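Local coordinates for protein flagellin B1 (PDB 5YA6) that probably assembles into the archaellum filament that drives swimming in this archaeon, and binds a calcium ion through its globular beta-rich domain, at residues L89-S92 with S93-V96; I100-A103 with D104-S108; V111-K114 with G115-A118; L121-A124 with N125-F128. One frame throughout, in Å; residues are numbered along the deposited sequence.

Contact 1. Residues L89-S92 with S93-V96; sequences LADS and SSYV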
# COMPACT_ATOMS: atom_id res chain seq x y z
N LEU B 89 -15.32 -5.37 18.93
CA LEU B 89 -15.91 -5.08 17.62
C LEU B 89 -14.87 -4.96 16.47
O LEU B 89 -15.26 -4.85 15.29
CB LEU B 89 -16.76 -3.83 17.68
CG LEU B 89 -17.87 -3.76 18.73
CD1 LEU B 89 -18.42 -2.37 18.92
CD2 LEU B 89 -18.93 -4.78 18.47
N ALA B 90 -13.60 -5.03 16.78
CA ALA B 90 -12.58 -5.05 15.71
C ALA B 90 -12.43 -6.47 15.26
O ALA B 90 -11.73 -7.27 15.86
CB ALA B 90 -11.27 -4.48 16.24
N ASP B 91 -13.08 -6.79 14.15
CA ASP B 91 -13.14 -8.15 13.68
C ASP B 91 -12.46 -8.29 12.30
O ASP B 91 -11.63 -7.46 11.90
CB ASP B 91 -14.59 -8.64 13.69
CG ASP B 91 -15.47 -7.91 12.74
OD1 ASP B 91 -14.99 -7.11 11.90
OD2 ASP B 91 -16.70 -8.12 12.78
N SER B 92 -12.75 -9.36 11.58
CA SER B 92 -12.05 -9.59 10.32
C SER B 92 -12.35 -8.55 9.24
O SER B 92 -11.59 -8.43 8.29
CB SER B 92 -12.40 -10.98 9.80
OG SER B 92 -13.76 -11.07 9.45
N SER B 93 -13.42 -7.78 9.36
CA SER B 93 -13.77 -6.84 8.33
C SER B 93 -14.10 -5.45 8.82
O SER B 93 -14.67 -4.67 8.10
CB SER B 93 -14.95 -7.40 7.51
OG SER B 93 -16.07 -7.38 8.31
N SER B 94 -13.69 -5.10 10.06
CA SER B 94 -14.13 -3.82 10.63
C SER B 94 -13.03 -3.20 11.46
O SER B 94 -12.25 -3.95 12.06
CB SER B 94 -15.32 -4.05 11.60
OG SER B 94 -16.23 -4.99 11.06
N TYR B 95 -12.95 -1.86 11.48
CA TYR B 95 -12.05 -1.12 12.39
C TYR B 95 -12.90 -0.35 13.40
O TYR B 95 -14.05 0.03 13.12
CB TYR B 95 -11.04 -0.13 11.66
CG TYR B 95 -11.71 0.93 10.84
CD1 TYR B 95 -12.06 0.70 9.53
CD2 TYR B 95 -12.07 2.15 11.39
CE1 TYR B 95 -12.72 1.64 8.78
CE2 TYR B 95 -12.72 3.11 10.67
CZ TYR B 95 -13.08 2.85 9.35
OH TYR B 95 -13.79 3.82 8.68
N VAL B 96 -12.32 -0.07 14.56
CA VAL B 96 -12.94 0.82 15.53
C VAL B 96 -12.20 2.14 15.60
O VAL B 96 -10.95 2.16 15.61
CB VAL B 96 -12.96 0.09 16.91
CG1 VAL B 96 -13.41 1.03 18.03
CG2 VAL B 96 -13.77 -1.19 16.78
O HOH W 1 -10.14 -5.38 12.96

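Contact 2. Residues I100-A103 with D104-S108; sequences IQDA and DGSLS. With CA (calcium ion), chain D.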
# COMPACT_ATOMS: atom_id res chain seq x y z
N ILE B 100 -8.42 10.36 20.16
CA ILE B 100 -7.14 10.72 20.78
C ILE B 100 -7.13 12.20 21.17
O ILE B 100 -6.66 12.58 22.28
CB ILE B 100 -5.93 10.36 19.86
CG1 ILE B 100 -5.93 8.84 19.60
CG2 ILE B 100 -4.62 10.80 20.49
CD1 ILE B 100 -5.79 7.90 20.80
N GLN B 101 -7.65 13.05 20.31
CA GLN B 101 -7.72 14.46 20.59
C GLN B 101 -8.92 15.02 19.81
O GLN B 101 -9.10 14.71 18.64
CB GLN B 101 -6.40 14.99 20.16
CG GLN B 101 -6.22 16.46 20.17
CD GLN B 101 -4.76 16.76 19.90
OE1 GLN B 101 -3.87 16.35 20.67
NE2 GLN B 101 -4.49 17.41 18.77
N ASP B 102 -9.83 15.72 20.48
CA ASP B 102 -11.01 16.22 19.79
C ASP B 102 -11.67 17.33 20.64
O ASP B 102 -12.54 17.03 21.40
CB ASP B 102 -11.96 15.05 19.57
CG ASP B 102 -13.23 15.43 18.89
OD1 ASP B 102 -13.32 16.55 18.29
OD2 ASP B 102 -14.09 14.59 18.90
N ALA B 103 -11.26 18.58 20.43
CA ALA B 103 -11.72 19.74 21.30
C ALA B 103 -13.23 19.92 21.28
O ALA B 103 -13.88 20.10 22.35
CB ALA B 103 -11.04 21.03 20.83
N ASP B 104 -13.80 19.84 20.08
CA ASP B 104 -15.22 20.06 19.92
C ASP B 104 -16.13 18.82 19.99
O ASP B 104 -17.33 18.95 19.82
CB ASP B 104 -15.48 20.89 18.64
CG ASP B 104 -15.42 20.08 17.37
OD1 ASP B 104 -14.95 18.94 17.43
OD2 ASP B 104 -15.87 20.57 16.30
N GLY B 105 -15.59 17.60 20.18
CA GLY B 105 -16.47 16.41 20.25
C GLY B 105 -16.96 15.77 18.93
O GLY B 105 -17.67 14.79 18.96
N SER B 106 -16.53 16.34 17.80
CA SER B 106 -17.00 15.93 16.47
C SER B 106 -16.81 14.43 16.16
O SER B 106 -17.63 13.82 15.46
CB SER B 106 -16.33 16.83 15.39
OG SER B 106 -14.95 16.65 15.31
N LEU B 107 -15.73 13.83 16.68
CA LEU B 107 -15.47 12.40 16.43
C LEU B 107 -16.51 11.44 16.99
O LEU B 107 -16.70 10.33 16.46
CB LEU B 107 -14.08 11.98 16.89
CG LEU B 107 -12.94 12.35 15.98
CD1 LEU B 107 -11.66 12.07 16.72
CD2 LEU B 107 -12.97 11.52 14.70
N SER B 108 -17.25 11.90 18.01
CA SER B 108 -18.34 11.13 18.55
C SER B 108 -19.54 11.09 17.63
O SER B 108 -20.38 10.23 17.80
CB SER B 108 -18.70 11.57 19.99
OG SER B 108 -17.55 11.38 20.86
CA CA D . -13.12 17.78 16.40
O HOH W 2 -14.89 13.07 21.05
O HOH W 3 -12.20 19.80 17.42

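Contact 3. Residues V111-K114 with G115-A118; sequences VINK and GDIA. With CA (calcium ion), chain D.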
# COMPACT_ATOMS: atom_id res chain seq x y z
N VAL B 111 -17.08 12.51 12.74
CA VAL B 111 -16.58 13.64 11.95
C VAL B 111 -15.25 14.09 12.53
O VAL B 111 -15.13 14.44 13.70
CB VAL B 111 -17.53 14.85 11.92
CG1 VAL B 111 -16.85 16.03 11.20
CG2 VAL B 111 -18.81 14.51 11.19
N ILE B 112 -14.22 14.13 11.66
CA ILE B 112 -12.86 14.55 12.06
C ILE B 112 -12.61 15.96 11.50
O ILE B 112 -12.87 16.19 10.33
CB ILE B 112 -11.74 13.54 11.62
CG1 ILE B 112 -10.45 13.73 12.41
CG2 ILE B 112 -11.55 13.47 10.10
CD1 ILE B 112 -9.40 12.70 12.16
N ASN B 113 -12.21 16.88 12.37
CA ASN B 113 -11.97 18.25 11.94
C ASN B 113 -10.71 18.81 12.51
O ASN B 113 -9.95 18.13 13.12
CB ASN B 113 -13.22 19.10 12.10
CG ASN B 113 -13.66 19.29 13.52
OD1 ASN B 113 -12.92 19.05 14.43
ND2 ASN B 113 -14.90 19.71 13.71
N LYS B 114 -10.44 20.05 12.16
CA LYS B 114 -9.15 20.63 12.45
C LYS B 114 -8.64 20.33 13.87
O LYS B 114 -9.34 20.60 14.88
CB LYS B 114 -9.25 22.16 12.24
CG LYS B 114 -7.96 22.88 12.61
CD LYS B 114 -8.05 24.37 12.32
CE LYS B 114 -6.80 25.07 12.85
NZ LYS B 114 -6.80 26.52 12.53
N GLY B 115 -7.41 19.86 13.93
CA GLY B 115 -6.71 19.56 15.15
C GLY B 115 -6.93 18.15 15.70
O GLY B 115 -6.22 17.72 16.62
N ASP B 116 -7.92 17.44 15.18
CA ASP B 116 -8.32 16.16 15.77
C ASP B 116 -7.29 15.10 15.52
O ASP B 116 -6.65 15.13 14.47
CB ASP B 116 -9.65 15.64 15.22
CG ASP B 116 -10.88 16.43 15.69
OD1 ASP B 116 -10.79 17.35 16.56
OD2 ASP B 116 -11.95 16.07 15.17
N ILE B 117 -7.20 14.14 16.44
CA ILE B 117 -6.43 12.93 16.21
C ILE B 117 -7.36 11.76 16.52
O ILE B 117 -7.97 11.70 17.60
CB ILE B 117 -5.12 12.81 17.04
CG1 ILE B 117 -4.24 14.03 16.79
CG2 ILE B 117 -4.37 11.51 16.71
CD1 ILE B 117 -3.05 14.08 17.76
N ALA B 118 -7.43 10.81 15.59
CA ALA B 118 -8.15 9.59 15.80
C ALA B 118 -7.20 8.43 15.66
O ALA B 118 -6.17 8.54 15.00
CB ALA B 118 -9.28 9.43 14.81
CA CA D . -13.12 17.78 16.40
O HOH W 3 -12.20 19.80 17.42

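Contact 4. Residues L121-A124 with N125-F128; sequences LVNA and NAVF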
# COMPACT_ATOMS: atom_id res chain seq x y z
N LEU B 121 -8.35 1.25 15.30
CA LEU B 121 -8.03 0.03 15.99
C LEU B 121 -8.38 -1.17 15.07
O LEU B 121 -9.54 -1.39 14.70
CB LEU B 121 -8.81 -0.00 17.34
CG LEU B 121 -8.65 1.22 18.26
CD1 LEU B 121 -9.61 1.06 19.44
CD2 LEU B 121 -7.20 1.42 18.68
N VAL B 122 -7.37 -1.97 14.76
CA VAL B 122 -7.48 -3.12 13.86
C VAL B 122 -6.98 -4.41 14.52
O VAL B 122 -5.88 -4.40 15.09
CB VAL B 122 -6.67 -2.87 12.54
CG1 VAL B 122 -6.76 -4.07 11.59
CG2 VAL B 122 -7.19 -1.62 11.86
N ASN B 123 -7.81 -5.47 14.54
CA ASN B 123 -7.36 -6.73 15.03
C ASN B 123 -6.77 -7.47 13.89
O ASN B 123 -7.47 -8.07 13.05
CB ASN B 123 -8.44 -7.61 15.67
CG ASN B 123 -7.80 -8.79 16.40
OD1 ASN B 123 -7.14 -9.60 15.80
ND2 ASN B 123 -7.90 -8.81 17.73
N ALA B 124 -5.45 -7.36 13.76
CA ALA B 124 -4.75 -8.01 12.64
C ALA B 124 -4.87 -9.52 12.66
O ALA B 124 -4.93 -10.13 11.60
CB ALA B 124 -3.28 -7.63 12.66
N ASN B 125 -4.88 -10.13 13.85
CA ASN B 125 -5.07 -11.56 13.99
C ASN B 125 -6.40 -11.99 13.34
O ASN B 125 -6.45 -12.99 12.63
CB ASN B 125 -5.00 -11.91 15.50
CG ASN B 125 -4.99 -13.36 15.78
OD1 ASN B 125 -4.17 -14.12 15.27
ND2 ASN B 125 -5.91 -13.77 16.66
N ALA B 126 -7.43 -11.18 13.50
CA ALA B 126 -8.71 -11.48 12.94
C ALA B 126 -8.78 -11.16 11.44
O ALA B 126 -9.31 -11.94 10.62
CB ALA B 126 -9.80 -10.79 13.74
N VAL B 127 -8.16 -10.07 11.01
CA VAL B 127 -8.17 -9.71 9.57
C VAL B 127 -7.33 -10.66 8.70
O VAL B 127 -7.77 -11.10 7.64
CB VAL B 127 -7.70 -8.23 9.37
CG1 VAL B 127 -7.67 -7.85 7.90
CG2 VAL B 127 -8.65 -7.27 10.10
N PHE B 128 -6.17 -11.00 9.19
CA PHE B 128 -5.20 -11.76 8.42
C PHE B 128 -5.20 -13.23 8.76
O PHE B 128 -4.47 -13.97 8.14
CB PHE B 128 -3.79 -11.15 8.62
CG PHE B 128 -3.67 -9.67 8.27
CD1 PHE B 128 -4.26 -9.13 7.15
CD2 PHE B 128 -2.99 -8.80 9.10
CE1 PHE B 128 -4.13 -7.77 6.83
CE2 PHE B 128 -2.86 -7.47 8.79
CZ PHE B 128 -3.45 -6.94 7.65

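Contact 1. Residues L89-S92 with S93-V96
Two first torsions set up the polar contact between Asp-91 and Ser-94: the aspartate holds CG between its backbone N and carbonyl carbon (chi1 65°), and the serine turns OG to lie beside its own N (chi1 -42°). OD1 of Asp-91 thereby lies 2.6 Å from Ser-94 OG, whose hydroxyl donates to it on the syn side, somewhat out of the carboxylate plane. The same oxygen takes a second bond from Ser-93 N at 3.1 Å, this donor standing well above the plane, on the opposite face from the hydroxyl. With OD1 gripped from both faces of the carboxylate plane, the group has little freedom to turn while the chain reverses beneath it. An alanine here would remove OD1 and would probably leave the Ser-93 amide and the Ser-94 hydroxyl without their shared acceptor. A water closes the other side of the bend, donating to Asp-91 O and to Ser-94 O, the latter at 2.7 Å. Beyond the polar part, Val-96 turns CG2 back over the incoming chain, 4.1 Å from Leu-89 CB and 4.2 Å from Ala-90 CB. The bond from Ser-93 N makes this an Asx turn, at the entry to strand 94-99, which runs between strands 59-69 and 117-123: Ser-93 and Tyr-95 bond through their backbones to Asn-64, and Val-96 pairs with Leu-121.

Contact 2. Residues I100-A103 with D104-S108
Asp-102, Asp-104 and Ser-106 supply three of the seven oxygens round a calcium ion, from an alternating D-x-D-x-S loop that recalls the start of EF-hand-like calcium loops. Asp-102 OD1 lies 2.3 Å from the calcium ion, Asp-104 OD1 2.4 Å and Ser-106 OG 2.4 Å. The two carboxylates reach the ion with their planes 70° apart, so they share one cation without lying flat on each other; the calcium probably offsets the repulsion between them. Asn-113, Asp-116 and a water complete the shell, and that water also accepts from Asp-104 N.

Outside the shell, backbone amides hold the ligands in place. Ser-106 N donates to Asp-104 OD1 at 3.1 Å, closing an Asx turn, and meets this oxygen from above its carboxylate plane. Ser-106 OG has a further partner in Val-111 O. The chain bends in a type I turn from Asp-102 to Gly-105, with a weak bond from Gly-105 N to Asp-102 O; Gly-105 sits at backbone angles where a side chain would jam against the preceding carbonyl. Asp-102 points CG away from its own N (chi1 179°), which lets its two oxygens be spent separately, OD1 on the metal and OD2 on the 3-10 segment 106-108. There Leu-107 N donates to Asp-102 OD2 at 2.9 Å on the syn side but tilted out of the carboxylate plane, and a water donates to it at 2.8 Å.

Contact 3. Residues V111-K114 with G115-A118
Asp-116 grips the calcium ion with both carboxylate oxygens, OD1 and OD2 each 2.4 Å from the metal, and Asn-113 adds its amide oxygen OD1 at the same distance. OD2 does double duty: Asn-113 N donates to it at 2.9 Å along an almost straight line (176°), coming down from above the carboxylate plane. The aspartate is thus held by metal and amide together. Its own backbone returns the favour, since Asp-116 N donates to Asn-113 O at 3.0 Å and closes a type II turn across Lys-114 and Gly-115. The glycine occupies the turn's left-handed corner, where a CB would clash with Lys-114 O. To bring its amide oxygen round to the metal, Asn-113 keeps CG between backbone N and carbonyl carbon (chi1 66°), and its amide plane ends up 46° from the carboxylate.

Apolar packing follows on the inner side. Ile-112 CG1 slides past the aspartate, 3.5 Å from Asp-116 CB, and its CD1 end reaches Ala-118 CB at 4.2 Å, while Leu-47 and Leu-13 also touch this isoleucine. Asp-102, Asp-104 and Ser-106 supply the remaining protein ligands. With Asp-116 chelating through two oxygens and Asn-113 offering a neutral one, the turn joining strands 111-112 and 117-123 is itself part of the site, so calcium binding and the shape of this turn are likely to depend on each other.

Contact 4. Residues L121-A124 with N125-F128
The chain passes from strand 117-123 straight into the short helix 124-128, and Asn-123 starts it as the N-cap: its carbonyl O receives Val-127 N at 2.9 Å, and Phe-128 N follows with a bond to Ala-124 O at 2.8 Å. The cap itself is a side-chain bond. Asn-123 extends CG anti to its backbone N (chi1 -168°), which swings OD1 over the first turn to accept from Ala-126 N at 2.8 Å, with the donor tilted 32° from the amide's carbonyl plane. The same oxygen lies against Asn-125 CB and close to Ala-126 CB. An alanine in place of Asn-123 would lack this acceptor and is likely to leave the Ala-126 amide with only its weak bond to the backbone O of the same residue.

Apolar contacts line the buried side. Val-122 and Val-127 pass at a slant, CG1 of the first 4.0 Å from CG2 of the second, tying the last part of the strand to the helix, and Ala-124 CB rests 3.8 Å from Phe-128 CD2 one turn on. Farther out, the Phe-128 ring meets Tyr-56 and, edge-to-face, His-61, while both valines touch Leu-63 of strand 59-69. The chemistry divides by depth: an amide oxygen serves the first turn of the helix at a partly exposed position, while apolar side chains, Val-127 and Phe-128 among them, set its other side against the sheet.

How the contacts relate
Following the chain from its N terminus, the four contacts come in series, none nested in or crossing another. Contact 1 closes the bend that leads into strand 94-99; contact 2 folds the loop after that strand; contact 3 turns the chain from strand 111-112 into strand 117-123; contact 4 passes from that strand's far end into helix 124-128. Contacts 2 and 3, with centres about 6 Å apart, share the calcium ion and the water bound to it. At the other end of the paired strands, contacts 1 and 4 meet side by side, about 7 Å between centres. Strands 94-99 and 117-123 therefore join the metal site to the bend and the helix start.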